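Local coordinates for conserved hypothetical protein, putative anti-sigma factor (Parabacteroides distasonis, PDB 4M0N) that probably acts as a sigma factor antagonist in membrane-linked signalling, this piece of the longer protein carrying its FecR and C-terminal FecR domains, at residues T21-N26 with K31-P36; E131-N136 with G140-K145; A205-I210 with I225-T230. The protein carries 1 engineered substitution. All coordinates share one frame; numbering follows the deposited sequence.

Contact 1 (T21-N26 with K31-P36)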
loop_
_atom_site.group_PDB
_atom_site.type_symbol
_atom_site.label_atom_id
_atom_site.label_comp_id
_atom_site.label_asym_id
_atom_site.label_seq_id
_atom_site.Cartn_x
_atom_site.Cartn_y
_atom_site.Cartn_z
ATOM N N THR A 21 -1.375 -1.748 21.985
ATOM C CA THR A 21 -2.651 -1.997 21.386
ATOM C C THR A 21 -2.482 -2.256 19.918
ATOM O O THR A 21 -1.460 -1.926 19.297
ATOM C CB THR A 21 -3.676 -0.881 21.596
ATOM O OG1 THR A 21 -4.989 -1.388 21.279
ATOM C CG2 THR A 21 -3.371 0.316 20.732
ATOM N N GLU A 22 -3.531 -2.835 19.370
ATOM C CA GLU A 22 -3.497 -3.224 18.009
ATOM C C GLU A 22 -4.822 -2.919 17.372
ATOM O O GLU A 22 -5.898 -3.234 17.929
ATOM C CB GLU A 22 -3.220 -4.721 17.964
ATOM C CG GLU A 22 -3.013 -5.251 16.590
ATOM C CD GLU A 22 -2.496 -6.688 16.608
ATOM O OE1 GLU A 22 -1.462 -6.990 17.245
ATOM O OE2 GLU A 22 -3.119 -7.496 15.926
ATOM N N ILE A 23 -4.755 -2.308 16.203
ATOM C CA ILE A 23 -5.945 -2.093 15.430
ATOM C C ILE A 23 -5.804 -2.737 14.090
ATOM O O ILE A 23 -4.701 -2.846 13.535
ATOM C CB ILE A 23 -6.266 -0.602 15.274
ATOM C CG1 ILE A 23 -5.135 0.151 14.595
ATOM C CG2 ILE A 23 -6.515 0.002 16.641
ATOM C CD1 ILE A 23 -5.388 1.645 14.542
ATOM N N SER A 24 -6.940 -3.171 13.579
ATOM C CA SER A 24 -6.991 -3.775 12.291
ATOM C C SER A 24 -8.157 -3.171 11.555
ATOM O O SER A 24 -9.100 -2.630 12.172
ATOM C CB SER A 24 -7.125 -5.281 12.439
ATOM O OG SER A 24 -8.413 -5.638 12.790
ATOM N N VAL A 25 -8.079 -3.264 10.240
ATOM C CA VAL A 25 -9.046 -2.680 9.337
ATOM C C VAL A 25 -9.553 -3.777 8.441
ATOM O O VAL A 25 -8.772 -4.493 7.804
ATOM C CB VAL A 25 -8.397 -1.578 8.484
ATOM C CG1 VAL A 25 -9.442 -0.851 7.670
ATOM C CG2 VAL A 25 -7.648 -0.591 9.386
ATOM N N ASN A 26 -10.855 -3.941 8.407
ATOM C CA ASN A 26 -11.451 -4.937 7.543
ATOM C C ASN A 26 -11.332 -4.564 6.091
ATOM O O ASN A 26 -11.149 -3.380 5.726
ATOM C CB ASN A 26 -12.932 -5.073 7.860
ATOM C CG ASN A 26 -13.187 -5.640 9.236
ATOM O OD1 ASN A 26 -12.432 -6.467 9.724
ATOM N ND2 ASN A 26 -14.254 -5.193 9.860
ATOM N N LYS A 31 -9.365 3.207 8.465
ATOM C CA LYS A 31 -9.348 3.759 9.808
ATOM C C LYS A 31 -8.337 4.884 9.822
ATOM O O LYS A 31 -7.404 4.956 8.996
ATOM C CB LYS A 31 -8.997 2.731 10.873
ATOM C CG LYS A 31 -9.987 1.579 11.074
ATOM C CD LYS A 31 -11.304 1.927 11.725
ATOM C CE LYS A 31 -12.162 0.669 11.862
ATOM N NZ LYS A 31 -11.482 -0.426 12.648
ATOM N N GLN A 32 -8.558 5.799 10.746
ATOM C CA GLN A 32 -7.636 6.898 10.945
ATOM C C GLN A 32 -7.435 6.945 12.421
ATOM O O GLN A 32 -8.396 6.852 13.206
ATOM C CB GLN A 32 -8.151 8.238 10.391
ATOM C CG GLN A 32 -7.121 9.378 10.483
ATOM C CD GLN A 32 -7.673 10.751 10.096
ATOM O OE1 GLN A 32 -8.357 10.894 9.079
ATOM N NE2 GLN A 32 -7.370 11.766 10.906
ATOM N N VAL A 33 -6.188 7.068 12.821
ATOM C CA VAL A 33 -5.865 7.144 14.224
ATOM C C VAL A 33 -4.800 8.185 14.469
ATOM O O VAL A 33 -3.911 8.409 13.650
ATOM C CB VAL A 33 -5.445 5.780 14.800
ATOM C CG1 VAL A 33 -4.138 5.328 14.200
ATOM C CG2 VAL A 33 -5.333 5.824 16.320
ATOM N N THR A 34 -4.918 8.854 15.599
ATOM C CA THR A 34 -3.895 9.754 16.015
ATOM C C THR A 34 -3.107 9.064 17.122
ATOM O O THR A 34 -3.672 8.635 18.141
ATOM C CB THR A 34 -4.477 11.081 16.484
ATOM O OG1 THR A 34 -5.268 11.616 15.431
ATOM C CG2 THR A 34 -3.393 12.044 16.803
ATOM N N LEU A 35 -1.800 8.970 16.922
ATOM C CA LEU A 35 -0.934 8.357 17.907
ATOM C C LEU A 35 -0.618 9.289 19.085
ATOM O O LEU A 35 -0.856 10.495 19.018
ATOM C CB LEU A 35 0.357 7.893 17.221
ATOM C CG LEU A 35 0.156 6.797 16.187
ATOM C CD1 LEU A 35 1.469 6.484 15.495
ATOM C CD2 LEU A 35 -0.409 5.539 16.829
ATOM N N PRO A 36 -0.067 8.735 20.175
ATOM C CA PRO A 36 0.219 9.536 21.380
ATOM C C PRO A 36 1.134 10.734 21.166
ATOM O O PRO A 36 1.099 11.679 21.960
ATOM C CB PRO A 36 0.901 8.528 22.307
ATOM C CG PRO A 36 0.379 7.210 21.869
ATOM C CD PRO A 36 0.240 7.309 20.390
HETATM O O HOH W 1 -12.428 -2.341 10.176
#

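Contact 2 (E131-N136 with G140-K145). With EDO (1,2-ethanediol), chain C.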
loop_
_atom_site.group_PDB
_atom_site.type_symbol
_atom_site.label_atom_id
_atom_site.label_comp_id
_atom_site.label_asym_id
_atom_site.label_seq_id
_atom_site.Cartn_x
_atom_site.Cartn_y
_atom_site.Cartn_z
ATOM N N GLU A 131 9.802 10.360 -4.353
ATOM C CA GLU A 131 10.628 9.191 -4.567
ATOM C C GLU A 131 9.990 8.004 -3.858
ATOM O O GLU A 131 9.206 8.154 -2.922
ATOM C CB GLU A 131 12.041 9.438 -4.022
ATOM C CG GLU A 131 12.737 10.602 -4.695
ATOM C CD GLU A 131 14.226 10.664 -4.335
ATOM O OE1 GLU A 131 14.552 10.419 -3.142
ATOM O OE2 GLU A 131 15.044 10.941 -5.246
ATOM N N GLN A 132 10.317 6.820 -4.342
ATOM C CA GLN A 132 9.719 5.612 -3.873
ATOM C C GLN A 132 10.740 4.501 -3.924
ATOM O O GLN A 132 11.604 4.511 -4.776
ATOM C CB GLN A 132 8.569 5.290 -4.848
ATOM C CG GLN A 132 7.850 3.996 -4.730
ATOM C CD GLN A 132 6.762 3.902 -5.773
ATOM O OE1 GLN A 132 7.009 3.688 -6.984
ATOM N NE2 GLN A 132 5.557 4.062 -5.313
ATOM N N ILE A 133 10.596 3.541 -3.018
ATOM C CA ILE A 133 11.316 2.276 -3.086
ATOM C C ILE A 133 10.288 1.166 -3.221
ATOM O O ILE A 133 9.255 1.173 -2.535
ATOM C CB ILE A 133 12.162 2.050 -1.839
ATOM C CG1 ILE A 133 13.378 2.987 -1.874
ATOM C CG2 ILE A 133 12.586 0.584 -1.698
ATOM C CD1 ILE A 133 14.005 3.094 -0.516
ATOM N N ILE A 134 10.541 0.259 -4.162
ATOM C CA ILE A 134 9.711 -0.907 -4.364
ATOM C C ILE A 134 10.592 -2.089 -4.042
ATOM O O ILE A 134 11.672 -2.250 -4.642
ATOM C CB ILE A 134 9.151 -0.996 -5.798
ATOM C CG1 ILE A 134 8.367 0.298 -6.157
ATOM C CG2 ILE A 134 8.290 -2.258 -5.943
ATOM C CD1 ILE A 134 7.744 0.311 -7.550
ATOM N N VAL A 135 10.134 -2.935 -3.124
ATOM C CA VAL A 135 10.790 -4.203 -2.819
ATOM C C VAL A 135 9.955 -5.336 -3.383
ATOM O O VAL A 135 8.753 -5.407 -3.165
ATOM C CB VAL A 135 10.958 -4.402 -1.299
ATOM C CG1 VAL A 135 11.467 -5.804 -0.949
ATOM C CG2 VAL A 135 11.890 -3.358 -0.742
ATOM N N ASN A 136 10.600 -6.234 -4.095
ATOM C CA ASN A 136 9.890 -7.382 -4.610
ATOM C C ASN A 136 10.102 -8.543 -3.606
ATOM O O ASN A 136 11.206 -9.035 -3.391
ATOM C CB ASN A 136 10.376 -7.664 -6.028
ATOM C CG ASN A 136 9.542 -8.695 -6.744
ATOM O OD1 ASN A 136 9.266 -9.756 -6.214
ATOM N ND2 ASN A 136 9.144 -8.382 -7.957
ATOM N N GLY A 140 13.563 -10.479 -4.505
ATOM C CA GLY A 140 14.512 -9.748 -3.678
ATOM C C GLY A 140 14.969 -8.481 -4.364
ATOM O O GLY A 140 15.845 -7.774 -3.850
ATOM N N GLU A 141 14.397 -8.192 -5.525
ATOM C CA GLU A 141 14.765 -6.943 -6.206
ATOM C C GLU A 141 14.335 -5.744 -5.403
ATOM O O GLU A 141 13.303 -5.731 -4.718
ATOM C CB GLU A 141 14.182 -6.895 -7.643
ATOM C CG GLU A 141 14.839 -7.827 -8.625
ATOM C CD GLU A 141 14.278 -7.687 -10.049
ATOM O OE1 GLU A 141 13.380 -6.849 -10.267
ATOM O OE2 GLU A 141 14.742 -8.407 -10.952
ATOM N N ILE A 142 15.112 -4.673 -5.532
ATOM C CA ILE A 142 14.844 -3.435 -4.873
ATOM C C ILE A 142 15.002 -2.344 -5.940
ATOM O O ILE A 142 16.048 -2.267 -6.588
ATOM C CB ILE A 142 15.862 -3.151 -3.738
ATOM C CG1 ILE A 142 15.894 -4.292 -2.696
ATOM C CG2 ILE A 142 15.514 -1.845 -3.052
ATOM C CD1 ILE A 142 17.051 -4.206 -1.712
ATOM N N LEU A 143 13.974 -1.523 -6.090
ATOM C CA LEU A 143 13.978 -0.433 -7.082
ATOM C C LEU A 143 13.689 0.878 -6.419
ATOM O O LEU A 143 12.640 1.046 -5.792
ATOM C CB LEU A 143 12.901 -0.703 -8.155
ATOM C CG LEU A 143 12.707 0.395 -9.192
ATOM C CD1 LEU A 143 14.012 0.640 -9.905
ATOM C CD2 LEU A 143 11.555 0.040 -10.167
ATOM N N LYS A 144 14.598 1.842 -6.571
ATOM C CA LYS A 144 14.309 3.208 -6.205
ATOM C C LYS A 144 13.997 3.989 -7.465
ATOM O O LYS A 144 14.698 3.883 -8.450
ATOM C CB LYS A 144 15.520 3.833 -5.503
ATOM C CG LYS A 144 15.316 5.266 -5.016
ATOM C CD LYS A 144 16.007 6.264 -5.898
ATOM C CE LYS A 144 15.582 7.691 -5.613
ATOM N NZ LYS A 144 16.143 8.552 -6.705
ATOM N N LYS A 145 12.944 4.795 -7.395
ATOM C CA LYS A 145 12.442 5.502 -8.545
ATOM C C LYS A 145 11.618 6.709 -8.140
ATOM O O LYS A 145 11.359 6.920 -6.968
ATOM C CB LYS A 145 11.572 4.590 -9.408
ATOM C CG LYS A 145 10.309 4.087 -8.724
ATOM C CD LYS A 145 9.439 3.259 -9.664
ATOM C CE LYS A 145 8.937 4.002 -10.900
ATOM N NZ LYS A 145 7.837 3.205 -11.488
HETATM C C1 EDO C . 11.454 -4.698 -8.193
HETATM O O1 EDO C . 11.144 -5.919 -8.888
HETATM C C2 EDO C . 10.258 -3.758 -8.257
HETATM O O2 EDO C . 9.826 -3.583 -9.607
HETATM O O HOH W 2 5.656 3.276 -9.165
#

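Contact 3 (A205-I210 with I225-T230)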
loop_
_atom_site.group_PDB
_atom_site.type_symbol
_atom_site.label_atom_id
_atom_site.label_comp_id
_atom_site.label_asym_id
_atom_site.label_seq_id
_atom_site.Cartn_x
_atom_site.Cartn_y
_atom_site.Cartn_z
ATOM N N ALA A 205 -17.068 -0.614 -12.807
ATOM C CA ALA A 205 -16.445 0.415 -13.656
ATOM C C ALA A 205 -14.944 0.243 -13.801
ATOM O O ALA A 205 -14.356 0.455 -14.877
ATOM C CB ALA A 205 -16.739 1.790 -13.064
ATOM N N VAL A 206 -14.296 -0.105 -12.691
ATOM C CA VAL A 206 -12.873 -0.326 -12.735
ATOM C C VAL A 206 -12.564 -1.540 -13.594
ATOM O O VAL A 206 -11.668 -1.475 -14.418
ATOM C CB VAL A 206 -12.249 -0.480 -11.345
ATOM C CG1 VAL A 206 -10.772 -0.798 -11.509
ATOM C CG2 VAL A 206 -12.451 0.789 -10.509
ATOM N N LEU A 207 -13.327 -2.621 -13.428
ATOM C CA LEU A 207 -13.129 -3.808 -14.251
ATOM C C LEU A 207 -13.417 -3.547 -15.743
ATOM O O LEU A 207 -12.678 -4.017 -16.593
ATOM C CB LEU A 207 -13.946 -4.984 -13.728
ATOM C CG LEU A 207 -13.528 -5.451 -12.321
ATOM C CD1 LEU A 207 -14.527 -6.479 -11.820
ATOM C CD2 LEU A 207 -12.118 -6.015 -12.344
ATOM N N ASN A 208 -14.439 -2.751 -16.048
ATOM C CA ASN A 208 -14.694 -2.341 -17.442
ATOM C C ASN A 208 -13.519 -1.572 -18.046
ATOM O O ASN A 208 -13.131 -1.788 -19.203
ATOM C CB ASN A 208 -15.976 -1.492 -17.547
ATOM C CG ASN A 208 -17.223 -2.245 -17.135
ATOM O OD1 ASN A 208 -17.268 -3.473 -17.163
ATOM N ND2 ASN A 208 -18.263 -1.502 -16.772
ATOM N N ALA A 209 -12.935 -0.680 -17.263
ATOM C CA ALA A 209 -11.791 0.093 -17.720
ATOM C C ALA A 209 -10.599 -0.803 -18.009
ATOM O O ALA A 209 -9.872 -0.591 -18.979
ATOM C CB ALA A 209 -11.432 1.144 -16.700
ATOM N N ILE A 210 -10.400 -1.807 -17.160
ATOM C CA ILE A 210 -9.372 -2.808 -17.392
ATOM C C ILE A 210 -9.679 -3.599 -18.646
ATOM O O ILE A 210 -8.774 -3.845 -19.436
ATOM C CB ILE A 210 -9.229 -3.749 -16.181
ATOM C CG1 ILE A 210 -8.569 -2.988 -15.039
ATOM C CG2 ILE A 210 -8.368 -4.951 -16.499
ATOM C CD1 ILE A 210 -8.763 -3.625 -13.694
ATOM N N ILE A 225 -15.709 -13.221 -8.162
ATOM C CA ILE A 225 -15.527 -12.689 -9.500
ATOM C C ILE A 225 -14.313 -13.376 -10.099
ATOM O O ILE A 225 -13.256 -13.437 -9.470
ATOM C CB ILE A 225 -15.327 -11.159 -9.533
ATOM C CG1 ILE A 225 -16.601 -10.452 -9.081
ATOM C CG2 ILE A 225 -14.960 -10.699 -10.939
ATOM C CD1 ILE A 225 -16.462 -8.955 -8.997
ATOM N N VAL A 226 -14.480 -13.885 -11.317
ATOM C CA VAL A 226 -13.410 -14.567 -12.056
ATOM C C VAL A 226 -13.018 -13.741 -13.277
ATOM O O VAL A 226 -13.877 -13.325 -14.047
ATOM C CB VAL A 226 -13.862 -15.956 -12.530
ATOM C CG1 VAL A 226 -12.738 -16.653 -13.293
ATOM C CG2 VAL A 226 -14.335 -16.803 -11.349
ATOM N N LEU A 227 -11.725 -13.488 -13.439
ATOM C CA LEU A 227 -11.222 -12.743 -14.589
ATOM C C LEU A 227 -10.729 -13.729 -15.623
ATOM O O LEU A 227 -10.184 -14.777 -15.273
ATOM C CB LEU A 227 -10.070 -11.814 -14.201
ATOM C CG LEU A 227 -10.371 -10.720 -13.177
ATOM C CD1 LEU A 227 -9.187 -9.767 -13.010
ATOM C CD2 LEU A 227 -11.628 -9.939 -13.553
ATOM N N TYR A 228 -10.943 -13.404 -16.893
ATOM C CA TYR A 228 -10.564 -14.305 -17.970
ATOM C C TYR A 228 -10.292 -13.538 -19.263
ATOM O O TYR A 228 -10.374 -12.304 -19.294
ATOM C CB TYR A 228 -11.636 -15.379 -18.158
ATOM C CG TYR A 228 -12.932 -14.855 -18.702
ATOM C CD1 TYR A 228 -13.863 -14.222 -17.877
ATOM C CD2 TYR A 228 -13.250 -15.017 -20.057
ATOM C CE1 TYR A 228 -15.064 -13.744 -18.396
ATOM C CE2 TYR A 228 -14.435 -14.545 -20.578
ATOM C CZ TYR A 228 -15.339 -13.910 -19.754
ATOM O OH TYR A 228 -16.500 -13.451 -20.321
ATOM N N LYS A 229 -9.908 -14.280 -20.302
ATOM C CA LYS A 229 -9.665 -13.730 -21.638
ATOM C C LYS A 229 -10.269 -14.693 -22.643
ATOM O O LYS A 229 -10.534 -15.846 -22.315
ATOM C CB LYS A 229 -8.160 -13.570 -21.929
ATOM C CG LYS A 229 -7.478 -12.447 -21.167
ATOM C CD LYS A 229 -5.972 -12.377 -21.429
ATOM C CE LYS A 229 -5.313 -11.307 -20.559
ATOM N NZ LYS A 229 -3.822 -11.269 -20.669
ATOM N N THR A 230 -10.480 -14.195 -23.858
ATOM C CA THR A 230 -10.953 -14.996 -25.000
ATOM C C THR A 230 -10.574 -14.300 -26.313
ATOM O O THR A 230 -10.585 -13.072 -26.392
ATOM C CB THR A 230 -12.485 -15.190 -24.974
ATOM O OG1 THR A 230 -13.110 -13.982 -24.524
ATOM C CG2 THR A 230 -12.896 -16.353 -24.055
#

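Contact 1 (T21-N26 with K31-P36)
Val25 and Lys31 mark the point where the backbones of 21-26 and 31-36 come nearest, their CA atoms 6.5 Å apart. From there the segments, running in roughly opposite directions, diverge: the CA atoms of Ile23 and Val33 are already 9.3 Å apart, a spacing bridged by side chains and not by strand pairing. Along Lys31 the meeting is aliphatic, with Val25 CG2 lying 3.6 Å from Lys31 CG as the two side chains pass in opposite senses. The lysine then bends twice, at chi2 (-71°) and chi4 (57°), and this curled course returns its ammonium to the first segment, where NZ makes a weak hydrogen bond of 3.3 Å to Ser24 O. A water accepts a 2.9 Å bond from Asn26 N and a weak one from the same NZ, a second, indirect link between the ammonium and the end of the segment. The two strands belong to different sheets of the FecR domain, 21-24 outermost in one and 31-34 in the other. Val25 bonds through its backbone to Gly46 and Thr47, whereas Lys31 pairs with Leu43. Further along, Ile23 and Val33 meet at a slant, Ile23 CD1 lying 3.9 Å from Val33 CG1. Ile23 is extended at chi2 (-175°), which carries CD1 from one sheet to the other, and Met49 also packs against Val33.

Contact 2 (E131-N136 with G140-K145)
Gln132 and Lys145 begin a ladder of backbone hydrogen bonds that zips 131-136 to 140-145 as an antiparallel hairpin, the strand directions 165° apart. Gln132 with Lys145 and Ile134 with Leu143 are hydrogen-bonded pairs; each bond of the Ile134-Leu143 pair, N to O in both directions, measures 2.8 Å. At the turn, Asn136 N reaches Glu141 O almost straight (173°), and Gly140 N closes on Asn136 O at 3.0 Å, its phi of 85° suiting a glycine. Among charged groups, Lys144 NZ forms a 3.0 Å salt bridge with Glu131 OE2, coming from above the carboxylate plane, while Glu131 OE1 accepts from Leu128 N. With an alanine in place of Glu131, the Lys144 ammonium would probably lose its carboxylate mate and the Leu128 amide this acceptor. The amide of Gln132 lies alongside the Lys145 chain; a water donates to Gln132 OE1 and accepts from Lys145 NZ, and Gln132 NE2 is held by Ser110. A 1,2-ethanediol, probably from the crystallisation liquor, donates a hydrogen bond from O1 to Glu141 OE1 at 2.8 Å and accepts a weak one from Asn136 ND2; Asn136 OD1 is hydrogen-bonded to Thr138 OG1. Among apolar groups, Ile134 CB lies 4.4 Å from Leu143 CB, and Ile134 CD1 crosses the aliphatic part of Lys145. Strand 131-136 continues the sheet by pairing with strand 106-111, strand 142-146 is outermost, and Lys144 packs on Met125 and Leu127 of strand 123-127 in the facing sheet.

Contact 3 (A205-I210 with I225-T230)
Leu207 meets Ile225 and Leu227 through methyl groups, and the one aromatic ring of the two segments, that of Tyr228, takes no part in the meeting. Val226 O sits at the edge of this ring, in its plane, and the ring forms a cation-pi pair with Arg219 of the adjoining strand. With the aromatic group set apart in this way, the two methyls of one helix leucine divide between two strand residues. Leu207 CD2 lies 4.1 Å from Leu227 CD2, the two side chains crossing at about a right angle. The other branch, Leu207 CD1, meets Ile225 CD1 at 4.2 Å. With CG beside its own backbone N (chi1 -64°) and chi2 extended, Leu207 parts its two methyls, one to each partner, and Leu227 has the same first torsion (chi1 -61°). Ile225 and Leu227 are two positions apart on strand 224-228, so strand alternation turns both toward the helix and passes over Val226. This is helix-on-sheet packing in the C-terminal FecR domain, a family grouped with the secretin N0 domains: helix 203-214 covers a three-stranded sheet in which strand 224-228 lies in the middle. Helix 167-178 joins the same apolar layer, placing Leu174 against Leu207 and Ile171 against Leu227. Tyr218 of strand 217-221 touches both leucines, while Ile182 of strand 182-184 packs on Ile225 and on Leu227. The backbones themselves stay well apart, the CA atoms of Leu207 and Leu227 being 9.1 Å from each other.

In the fold
Contacts 1 and 2 both reach one antiparallel sheet of the FecR domain, through its outermost strands 31-34 and 142-146; their centres are about 27 Å apart, on opposite sides of the chain's centre. They differ in kind, since contact 1 spans two sheets with side chains whereas contact 2 joins neighbouring strands chiefly by backbone. Contact 3 belongs to the C-terminal FecR domain, its centre about 33 Å from that of contact 1 and about 28 Å from that of contact 2. Contact 1 is the one near magnesium: the ion lies about 8 Å from the Ser24 side chain, and Gly46, seen to bind magnesium in a structure of this protein, about 5 Å from that of Val25.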